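Side-chain contacts in diaminopropionate ammonia-lyase (Escherichia coli, PDB 4D9I), which catalyses the pyridoxal phosphate-dependent alpha,beta-elimination of both L- and D-2,3-diaminopropionate to pyruvate and ammonia: residues 8-13 against 361-366; 86-91 against 199-204; 212-217 against 246-251. All blocks are in the same frame, centred on the assembly; numbering follows the deposited sequence.

The three contacts illustrate how parts of a fold type II pyridoxal phosphate enzyme pack together away from its catalytic residues. Contact 1 sets the first strand of the seven-stranded mixed sheet, near the N-terminus, against helix 356-363, late in the chain; contacts 2 and 3 follow one another between its two segments. Helix 197-206 of contact 2 leads directly into helix 208-220 of contact 3, yet the centres of these contacts are about 23 Å apart. Contact 3 lies about 21 Å from contact 1, centre to centre, whereas contacts 1 and 2, about 35 Å apart between centres, are on opposite sides of the chain's centre. Such packing ties sequence-distant elements into one subunit.

Contact 1 of 3, residues 8-13 against 361-366; sequences IDIADN and EKLALN
At the edge strand of the mixed sheet, Ile10 and Asp12 of strand 8-12 meet Lys362 and Leu363 toward the C-terminal end of helix 356-363, so the chain's first strand is fastened to one of its last helices. Ile10 bridges both helix residues. Its CD1 crosses the branched end of Leu363, 3.7 Å from Leu363 CD2, while the other branch, CG2, lies 3.8 Å from Lys362 CG. With CG1 anti to the carbonyl carbon (chi1 -56°), the longer arm of the isoleucine points mainly to the leucine, and the short methyl lies nearest the lysine's CG. Replacing Ile10 with an alanine would probably leave Leu363 CD2 and Lys362 CG without their apolar neighbour on the strand.

Ala364, with positive phi, belongs to a Schellman motif at the C-terminal end of the helix. Lys362 departs from the helix with CG anti to its backbone N and bends at chi2 (67°), running past Ile10 to the carboxylate of Asp12. The salt bridge is short, Lys362 NZ to Asp12 OD2 2.8 Å, but the ammonium sits above the carboxylate plane, 53° out of it. A water also bridges the two segments, accepting from Lys362 NZ at 3.0 Å and from the backbone N of Asp12 at 3.2 Å. Gln308, on the neighbouring antiparallel strand 308-312, donates through NE2 to both Asp12 OD1 and Lys362 O, joining the two partners a second time.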
loop_
_atom_site.group_PDB
_atom_site.type_symbol
_atom_site.label_atom_id
_atom_site.label_comp_id
_atom_site.label_asym_id
_atom_site.label_seq_id
_atom_site.Cartn_x
_atom_site.Cartn_y
_atom_site.Cartn_z
ATOM N N ILE B 8 -7.178 20.498 9.230
ATOM C CA ILE B 8 -8.211 19.765 9.979
ATOM C C ILE B 8 -8.898 20.717 10.951
ATOM O O ILE B 8 -8.419 20.916 12.077
ATOM C CB ILE B 8 -7.655 18.606 10.836
ATOM C CG1 ILE B 8 -6.775 17.651 10.036
ATOM C CG2 ILE B 8 -8.806 17.825 11.473
ATOM C CD1 ILE B 8 -5.777 16.935 10.928
ATOM N N ASP B 9 -10.003 21.311 10.531
ATOM C CA ASP B 9 -10.743 22.201 11.410
ATOM C C ASP B 9 -11.749 21.386 12.203
ATOM O O ASP B 9 -12.537 20.635 11.617
ATOM C CB ASP B 9 -11.449 23.294 10.602
ATOM C CG ASP B 9 -10.469 24.291 9.985
ATOM O OD1 ASP B 9 -9.388 24.503 10.550
ATOM O OD2 ASP B 9 -10.791 24.877 8.933
ATOM N N ILE B 10 -11.687 21.521 13.528
ATOM C CA ILE B 10 -12.583 20.816 14.445
ATOM C C ILE B 10 -13.487 21.811 15.128
ATOM O O ILE B 10 -13.000 22.772 15.744
ATOM C CB ILE B 10 -11.812 20.053 15.549
ATOM C CG1 ILE B 10 -10.806 19.077 14.941
ATOM C CG2 ILE B 10 -12.793 19.328 16.467
ATOM C CD1 ILE B 10 -9.610 18.789 15.833
ATOM N N ALA B 11 -14.798 21.592 15.021
ATOM C CA ALA B 11 -15.767 22.425 15.720
ATOM C C ALA B 11 -16.606 21.554 16.639
ATOM O O ALA B 11 -17.219 20.577 16.190
ATOM C CB ALA B 11 -16.650 23.170 14.732
ATOM N N ASP B 12 -16.587 21.902 17.927
ATOM C CA ASP B 12 -17.494 21.317 18.925
ATOM C C ASP B 12 -18.934 21.619 18.563
ATOM O O ASP B 12 -19.250 22.758 18.239
ATOM C CB ASP B 12 -17.246 21.928 20.305
ATOM C CG ASP B 12 -15.936 21.511 20.901
ATOM O OD1 ASP B 12 -15.476 20.378 20.675
ATOM O OD2 ASP B 12 -15.351 22.335 21.610
ATOM N N ASN B 13 -19.802 20.614 18.639
ATOM C CA ASN B 13 -21.234 20.813 18.353
ATOM C C ASN B 13 -21.915 21.555 19.498
ATOM O O ASN B 13 -22.280 20.955 20.505
ATOM C CB ASN B 13 -21.930 19.472 18.052
ATOM C CG ASN B 13 -23.440 19.610 17.789
ATOM O OD1 ASN B 13 -24.165 18.604 17.805
ATOM N ND2 ASN B 13 -23.908 20.827 17.515
ATOM N N GLU B 361 -5.990 16.060 22.155
ATOM C CA GLU B 361 -6.733 16.565 23.306
ATOM C C GLU B 361 -8.117 17.066 22.919
ATOM O O GLU B 361 -9.089 16.746 23.586
ATOM C CB GLU B 361 -5.963 17.676 24.000
ATOM C CG GLU B 361 -4.757 17.177 24.766
ATOM C CD GLU B 361 -4.018 18.283 25.502
ATOM O OE1 GLU B 361 -4.641 19.299 25.891
ATOM O OE2 GLU B 361 -2.801 18.121 25.694
ATOM N N LYS B 362 -8.189 17.852 21.843
ATOM C CA LYS B 362 -9.452 18.367 21.316
ATOM C C LYS B 362 -10.379 17.206 20.985
ATOM O O LYS B 362 -11.556 17.225 21.346
ATOM C CB LYS B 362 -9.212 19.252 20.078
ATOM C CG LYS B 362 -10.455 19.871 19.443
ATOM C CD LYS B 362 -11.109 20.905 20.357
ATOM C CE LYS B 362 -11.994 21.869 19.577
ATOM N NZ LYS B 362 -12.787 22.744 20.489
ATOM N N LEU B 363 -9.837 16.186 20.328
ATOM C CA LEU B 363 -10.624 15.034 19.900
ATOM C C LEU B 363 -10.814 13.994 20.999
ATOM O O LEU B 363 -11.517 13.012 20.791
ATOM C CB LEU B 363 -10.023 14.384 18.633
ATOM C CG LEU B 363 -9.904 15.289 17.401
ATOM C CD1 LEU B 363 -8.938 14.707 16.370
ATOM C CD2 LEU B 363 -11.261 15.616 16.775
ATOM N N ALA B 364 -10.211 14.231 22.171
ATOM C CA ALA B 364 -10.254 13.292 23.300
ATOM C C ALA B 364 -9.700 11.912 22.928
ATOM O O ALA B 364 -10.106 10.885 23.477
ATOM C CB ALA B 364 -11.665 13.194 23.891
ATOM N N LEU B 365 -8.765 11.897 21.989
ATOM C CA LEU B 365 -8.001 10.687 21.709
ATOM C C LEU B 365 -6.830 10.534 22.680
ATOM O O LEU B 365 -6.033 11.455 22.868
ATOM C CB LEU B 365 -7.497 10.691 20.268
ATOM C CG LEU B 365 -8.640 10.809 19.242
ATOM C CD1 LEU B 365 -8.056 11.137 17.875
ATOM C CD2 LEU B 365 -9.470 9.537 19.190
ATOM N N ASN B 366 -6.747 9.372 23.311
ATOM C CA ASN B 366 -5.662 9.073 24.229
ATOM C C ASN B 366 -5.440 7.567 24.208
ATOM O O ASN B 366 -6.083 6.856 23.415
ATOM C CB ASN B 366 -5.998 9.589 25.642
ATOM C CG ASN B 366 -7.320 9.048 26.162
ATOM O OD1 ASN B 366 -7.792 7.997 25.722
ATOM N ND2 ASN B 366 -7.935 9.778 27.084
HETATM O O HOH W 1 -14.931 24.304 19.146
#

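Contact 2 of 3, residues 86-91 against 199-204; sequences AQLLCE and PTWIMQ
Stacking dominates the meeting of Gln87 and Trp201, where the indole of helix 197-206 reaches across to helix 81-93. Gln87 CB stands almost squarely over the six-membered ring, 3.4 Å from its centroid and 8° off the normal, a CH-pi contact. Beyond CB the glutamine folds back along the indole: the turn at chi2 (-87°) swings the amide over the five-membered ring, where Gln87 CD is 3.5 Å from Trp201 NE1. Amide and indole planes are only 4° apart, so the group lies flat on the same face as its own CB, and the whole side chain is spread over the fused indole rings.

Apolar packing occupies the ring's edge. Leu88 CD2 comes near the indole plane and touches Trp201 CZ3 at 3.8 Å, so consecutive residues of one helix hold the ring from above and at its rim.

A charged group adds a further edge contact. Glu91, one turn after Gln87, extends its carboxylate to the neighbouring edge atom, OE2 lying 3.6 Å from Trp201 CH2 with the two planes well inclined to each other; the weakly positive ring hydrogens would probably favour an acidic neighbour. The main partner of this carboxylate is Lys197, which forms a salt bridge with Glu91 OE1 from the start of the tryptophan's own helix.

With the segment axes 11.1 Å apart, the indole fills much of the span. Helix 81-93, which follows the cofactor-bearing Lys77, also packs through Ala86 and Cys90 on helix 102-106, while Pro199, Thr200 and Met203 of helix 197-206 lean on helix 296-305.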
loop_
_atom_site.group_PDB
_atom_site.type_symbol
_atom_site.label_atom_id
_atom_site.label_comp_id
_atom_site.label_asym_id
_atom_site.label_seq_id
_atom_site.Cartn_x
_atom_site.Cartn_y
_atom_site.Cartn_z
ATOM N N ALA B 86 -37.272 -2.669 -1.912
ATOM C CA ALA B 86 -38.095 -3.785 -1.463
ATOM C C ALA B 86 -39.320 -3.272 -0.698
ATOM O O ALA B 86 -40.426 -3.773 -0.893
ATOM C CB ALA B 86 -37.268 -4.731 -0.590
ATOM N N GLN B 87 -39.125 -2.275 0.170
ATOM C CA GLN B 87 -40.248 -1.639 0.868
ATOM C C GLN B 87 -41.288 -1.070 -0.113
ATOM O O GLN B 87 -42.504 -1.259 0.055
ATOM C CB GLN B 87 -39.757 -0.533 1.810
ATOM C CG GLN B 87 -38.921 -1.002 3.011
ATOM C CD GLN B 87 -39.768 -1.383 4.216
ATOM O OE1 GLN B 87 -39.249 -1.603 5.315
ATOM N NE2 GLN B 87 -41.055 -1.454 4.024
ATOM N N LEU B 88 -40.805 -0.378 -1.143
ATOM C CA LEU B 88 -41.686 0.219 -2.150
ATOM C C LEU B 88 -42.436 -0.847 -2.947
ATOM O O LEU B 88 -43.638 -0.693 -3.224
ATOM C CB LEU B 88 -40.895 1.140 -3.098
ATOM C CG LEU B 88 -40.391 2.513 -2.605
ATOM C CD1 LEU B 88 -39.255 3.018 -3.498
ATOM C CD2 LEU B 88 -41.508 3.547 -2.525
ATOM N N LEU B 89 -41.741 -1.929 -3.309
ATOM C CA LEU B 89 -42.377 -3.013 -4.048
ATOM C C LEU B 89 -43.441 -3.708 -3.180
ATOM O O LEU B 89 -44.578 -3.939 -3.638
ATOM C CB LEU B 89 -41.355 -4.008 -4.600
ATOM C CG LEU B 89 -41.912 -4.827 -5.771
ATOM C CD1 LEU B 89 -42.190 -3.918 -6.971
ATOM C CD2 LEU B 89 -41.016 -5.996 -6.165
ATOM N N CYS B 90 -43.098 -3.990 -1.925
ATOM C CA CYS B 90 -44.058 -4.596 -0.996
ATOM C C CYS B 90 -45.301 -3.731 -0.800
ATOM O O CYS B 90 -46.430 -4.243 -0.765
ATOM C CB CYS B 90 -43.393 -4.928 0.334
ATOM S SG CYS B 90 -42.300 -6.363 0.180
ATOM N N GLU B 91 -45.082 -2.423 -0.695
ATOM C CA GLU B 91 -46.173 -1.459 -0.586
ATOM C C GLU B 91 -47.112 -1.506 -1.808
ATOM O O GLU B 91 -48.334 -1.554 -1.657
ATOM C CB GLU B 91 -45.610 -0.056 -0.389
ATOM C CG GLU B 91 -46.519 0.878 0.396
ATOM C CD GLU B 91 -45.762 2.097 0.899
ATOM O OE1 GLU B 91 -45.359 2.918 0.042
ATOM O OE2 GLU B 91 -45.558 2.220 2.135
ATOM N N PRO B 199 -35.999 8.118 1.849
ATOM C CA PRO B 199 -34.732 8.307 2.603
ATOM C C PRO B 199 -34.742 7.785 4.049
ATOM O O PRO B 199 -33.711 7.397 4.559
ATOM C CB PRO B 199 -34.538 9.835 2.626
ATOM C CG PRO B 199 -35.774 10.425 2.094
ATOM C CD PRO B 199 -36.497 9.387 1.288
ATOM N N THR B 200 -35.894 7.798 4.714
ATOM C CA THR B 200 -36.019 7.142 6.007
ATOM C C THR B 200 -35.680 5.646 5.893
ATOM O O THR B 200 -34.870 5.130 6.679
ATOM C CB THR B 200 -37.429 7.357 6.602
ATOM O OG1 THR B 200 -37.630 8.761 6.826
ATOM C CG2 THR B 200 -37.585 6.618 7.929
ATOM N N TRP B 201 -36.264 4.954 4.909
ATOM C CA TRP B 201 -35.968 3.528 4.742
ATOM C C TRP B 201 -34.506 3.306 4.476
ATOM O O TRP B 201 -33.900 2.357 5.001
ATOM C CB TRP B 201 -36.777 2.908 3.616
ATOM C CG TRP B 201 -38.224 2.609 3.951
ATOM C CD1 TRP B 201 -38.742 2.172 5.161
ATOM C CD2 TRP B 201 -39.375 2.673 3.044
ATOM N NE1 TRP B 201 -40.102 1.990 5.076
ATOM C CE2 TRP B 201 -40.540 2.260 3.828
ATOM C CE3 TRP B 201 -39.550 3.012 1.703
ATOM C CZ2 TRP B 201 -41.816 2.213 3.279
ATOM C CZ3 TRP B 201 -40.841 2.956 1.165
ATOM C CH2 TRP B 201 -41.945 2.561 1.934
ATOM N N ILE B 202 -33.937 4.168 3.641
ATOM C CA ILE B 202 -32.524 4.069 3.280
ATOM C C ILE B 202 -31.628 4.174 4.515
ATOM O O ILE B 202 -30.689 3.398 4.674
ATOM C CB ILE B 202 -32.132 5.108 2.214
ATOM C CG1 ILE B 202 -32.756 4.727 0.869
ATOM C CG2 ILE B 202 -30.611 5.205 2.088
ATOM C CD1 ILE B 202 -32.750 5.834 -0.170
ATOM N N MET B 203 -31.946 5.119 5.403
ATOM C CA MET B 203 -31.148 5.349 6.600
ATOM C C MET B 203 -31.286 4.238 7.612
ATOM O O MET B 203 -30.317 3.866 8.278
ATOM C CB MET B 203 -31.530 6.675 7.248
ATOM C CG MET B 203 -31.009 7.854 6.454
ATOM S SD MET B 203 -31.779 9.375 7.006
ATOM C CE MET B 203 -30.992 9.559 8.613
ATOM N N GLN B 204 -32.493 3.702 7.724
ATOM C CA GLN B 204 -32.712 2.534 8.552
ATOM C C GLN B 204 -31.950 1.321 7.999
ATOM O O GLN B 204 -31.329 0.566 8.762
ATOM C CB GLN B 204 -34.203 2.248 8.666
ATOM C CG GLN B 204 -34.964 3.337 9.413
ATOM C CD GLN B 204 -36.478 3.150 9.399
ATOM O OE1 GLN B 204 -37.036 2.592 8.470
ATOM N NE2 GLN B 204 -37.143 3.637 10.433
#

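Contact 3 of 3, residues 212-217 against 246-251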
loop_
_atom_site.group_PDB
_atom_site.type_symbol
_atom_site.label_atom_id
_atom_site.label_comp_id
_atom_site.label_asym_id
_atom_site.label_seq_id
_atom_site.Cartn_x
_atom_site.Cartn_y
_atom_site.Cartn_z
ATOM N N GLU B 212 -24.172 -4.928 12.853
ATOM C CA GLU B 212 -23.094 -5.906 12.671
ATOM C C GLU B 212 -21.842 -5.537 13.451
ATOM O O GLU B 212 -21.265 -6.388 14.126
ATOM C CB GLU B 212 -22.712 -6.055 11.198
ATOM C CG GLU B 212 -23.747 -6.733 10.320
ATOM C CD GLU B 212 -23.351 -6.699 8.857
ATOM O OE1 GLU B 212 -22.205 -6.232 8.568
ATOM O OE2 GLU B 212 -24.165 -7.150 7.999
ATOM N N ALA B 213 -21.431 -4.274 13.345
ATOM C CA ALA B 213 -20.229 -3.784 14.027
ATOM C C ALA B 213 -20.333 -3.898 15.545
ATOM O O ALA B 213 -19.353 -4.249 16.188
ATOM C CB ALA B 213 -19.883 -2.349 13.607
ATOM N N VAL B 214 -21.514 -3.618 16.104
ATOM C CA VAL B 214 -21.707 -3.714 17.548
ATOM C C VAL B 214 -21.582 -5.175 17.979
ATOM O O VAL B 214 -20.884 -5.478 18.935
ATOM C CB VAL B 214 -23.057 -3.114 18.019
ATOM C CG1 VAL B 214 -23.319 -3.452 19.476
ATOM C CG2 VAL B 214 -23.038 -1.606 17.872
ATOM N N GLU B 215 -22.255 -6.066 17.251
ATOM C CA GLU B 215 -22.125 -7.505 17.470
ATOM C C GLU B 215 -20.652 -7.902 17.381
ATOM O O GLU B 215 -20.166 -8.659 18.200
ATOM C CB GLU B 215 -22.929 -8.290 16.429
ATOM C CG GLU B 215 -22.924 -9.794 16.665
ATOM C CD GLU B 215 -23.581 -10.590 15.537
ATOM O OE1 GLU B 215 -23.944 -10.006 14.499
ATOM O OE2 GLU B 215 -23.731 -11.824 15.686
ATOM N N GLN B 216 -19.950 -7.401 16.367
ATOM C CA GLN B 216 -18.537 -7.743 16.211
ATOM C C GLN B 216 -17.683 -7.201 17.362
ATOM O O GLN B 216 -16.819 -7.911 17.871
ATOM C CB GLN B 216 -18.002 -7.277 14.862
ATOM C CG GLN B 216 -18.474 -8.122 13.696
ATOM C CD GLN B 216 -18.379 -7.380 12.393
ATOM O OE1 GLN B 216 -18.761 -6.216 12.311
ATOM N NE2 GLN B 216 -17.848 -8.033 11.375
ATOM N N MET B 217 -17.924 -5.954 17.767
ATOM C CA MET B 217 -17.211 -5.363 18.903
ATOM C C MET B 217 -17.479 -6.128 20.198
ATOM O O MET B 217 -16.555 -6.378 20.977
ATOM C CB MET B 217 -17.509 -3.866 19.043
ATOM C CG MET B 217 -16.758 -2.996 18.034
ATOM S SD MET B 217 -17.058 -1.205 18.096
ATOM C CE MET B 217 -18.805 -1.064 17.743
ATOM N N ASP B 246 -28.199 5.007 20.234
ATOM C CA ASP B 246 -29.229 4.208 20.898
ATOM C C ASP B 246 -28.620 3.075 21.728
ATOM O O ASP B 246 -29.098 2.794 22.826
ATOM C CB ASP B 246 -30.254 3.652 19.893
ATOM C CG ASP B 246 -31.479 3.051 20.573
ATOM O OD1 ASP B 246 -32.077 3.708 21.454
ATOM O OD2 ASP B 246 -31.855 1.914 20.219
ATOM N N VAL B 247 -27.580 2.436 21.190
ATOM C CA VAL B 247 -26.841 1.369 21.867
ATOM C C VAL B 247 -25.976 1.914 23.007
ATOM O O VAL B 247 -25.984 1.357 24.106
ATOM C CB VAL B 247 -25.924 0.607 20.875
ATOM C CG1 VAL B 247 -24.961 -0.332 21.599
ATOM C CG2 VAL B 247 -26.753 -0.165 19.856
ATOM N N TYR B 248 -25.257 3.008 22.754
ATOM C CA TYR B 248 -24.195 3.459 23.657
ATOM C C TYR B 248 -24.442 4.717 24.485
ATOM O O TYR B 248 -23.658 5.013 25.408
ATOM C CB TYR B 248 -22.890 3.628 22.873
ATOM C CG TYR B 248 -22.320 2.350 22.322
ATOM C CD1 TYR B 248 -21.863 1.347 23.174
ATOM C CD2 TYR B 248 -22.225 2.147 20.937
ATOM C CE1 TYR B 248 -21.324 0.177 22.666
ATOM C CE2 TYR B 248 -21.683 0.982 20.418
ATOM C CZ TYR B 248 -21.234 0.006 21.288
ATOM O OH TYR B 248 -20.702 -1.147 20.778
ATOM N N SER B 249 -25.523 5.436 24.188
ATOM C CA SER B 249 -25.804 6.759 24.758
ATOM C C SER B 249 -24.967 7.819 24.057
ATOM O O SER B 249 -23.778 7.614 23.794
ATOM C CB SER B 249 -25.582 6.822 26.282
ATOM O OG SER B 249 -24.224 7.158 26.563
ATOM N N PRO B 250 -25.589 8.961 23.729
ATOM C CA PRO B 250 -24.853 10.018 23.022
ATOM C C PRO B 250 -23.784 10.704 23.898
ATOM O O PRO B 250 -22.813 11.242 23.363
ATOM C CB PRO B 250 -25.959 10.994 22.593
ATOM C CG PRO B 250 -27.090 10.737 23.553
ATOM C CD PRO B 250 -27.024 9.275 23.879
ATOM N N GLN B 251 -23.966 10.676 25.221
ATOM C CA GLN B 251 -22.973 11.199 26.163
ATOM C C GLN B 251 -21.702 10.350 26.174
ATOM O O GLN B 251 -20.614 10.895 26.266
ATOM C CB GLN B 251 -23.541 11.344 27.597
ATOM C CG GLN B 251 -24.695 12.334 27.745
ATOM C CD GLN B 251 -26.035 11.793 27.252
ATOM O OE1 GLN B 251 -26.143 10.644 26.818
ATOM N NE2 GLN B 251 -27.054 12.630 27.291
#
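Tyr248 OH is clasped by carbon: Met217 CE is 3.6 Å from it, and the two methyls of Val214 follow, CG1 at 3.7 Å and CG2 at 3.8 Å from the same oxygen. The phenol oxygen thus rests against side chains three residues apart on helix 208-220. Val214 and Tyr248 extend against each other from their two helices, and the valine also meets the ring itself, Val214 CG2 lying 3.9 Å from Tyr248 CE2. Met217 instead crosses the end of the tyrosine at a slant. Its chain is straight as far as the sulfur and then bends at chi3 (-62°), which turns the terminal methyl to the hydroxyl.

These helices flank strand 226-230 in sequence. Helix 235-248 is the connecting helix of a beta-alpha-beta crossover, carrying the chain from strand 226-230 to its parallel neighbour 254-260, and Tyr248 is its last residue before Ser249 leaves helical geometry. A second apolar pair lies beside the first. Val214 CG1 and Val247 CG1 reach for each other tip to tip, 4.1 Å apart. Val247 CG1 serves its own helix as well, sitting 3.5 Å above the plane of the Tyr248 ring, over its centre, and probably limits the turning of the ring.

Pro224, in the link between helix 208-220 and strand 226-230, touches both Met217 and Tyr248. Polar groups anchor helix 208-220 to other parts of the fold: Glu212 forms salt bridges with Arg70 and Lys65, and Lys65 also donates to Gln216 OE1.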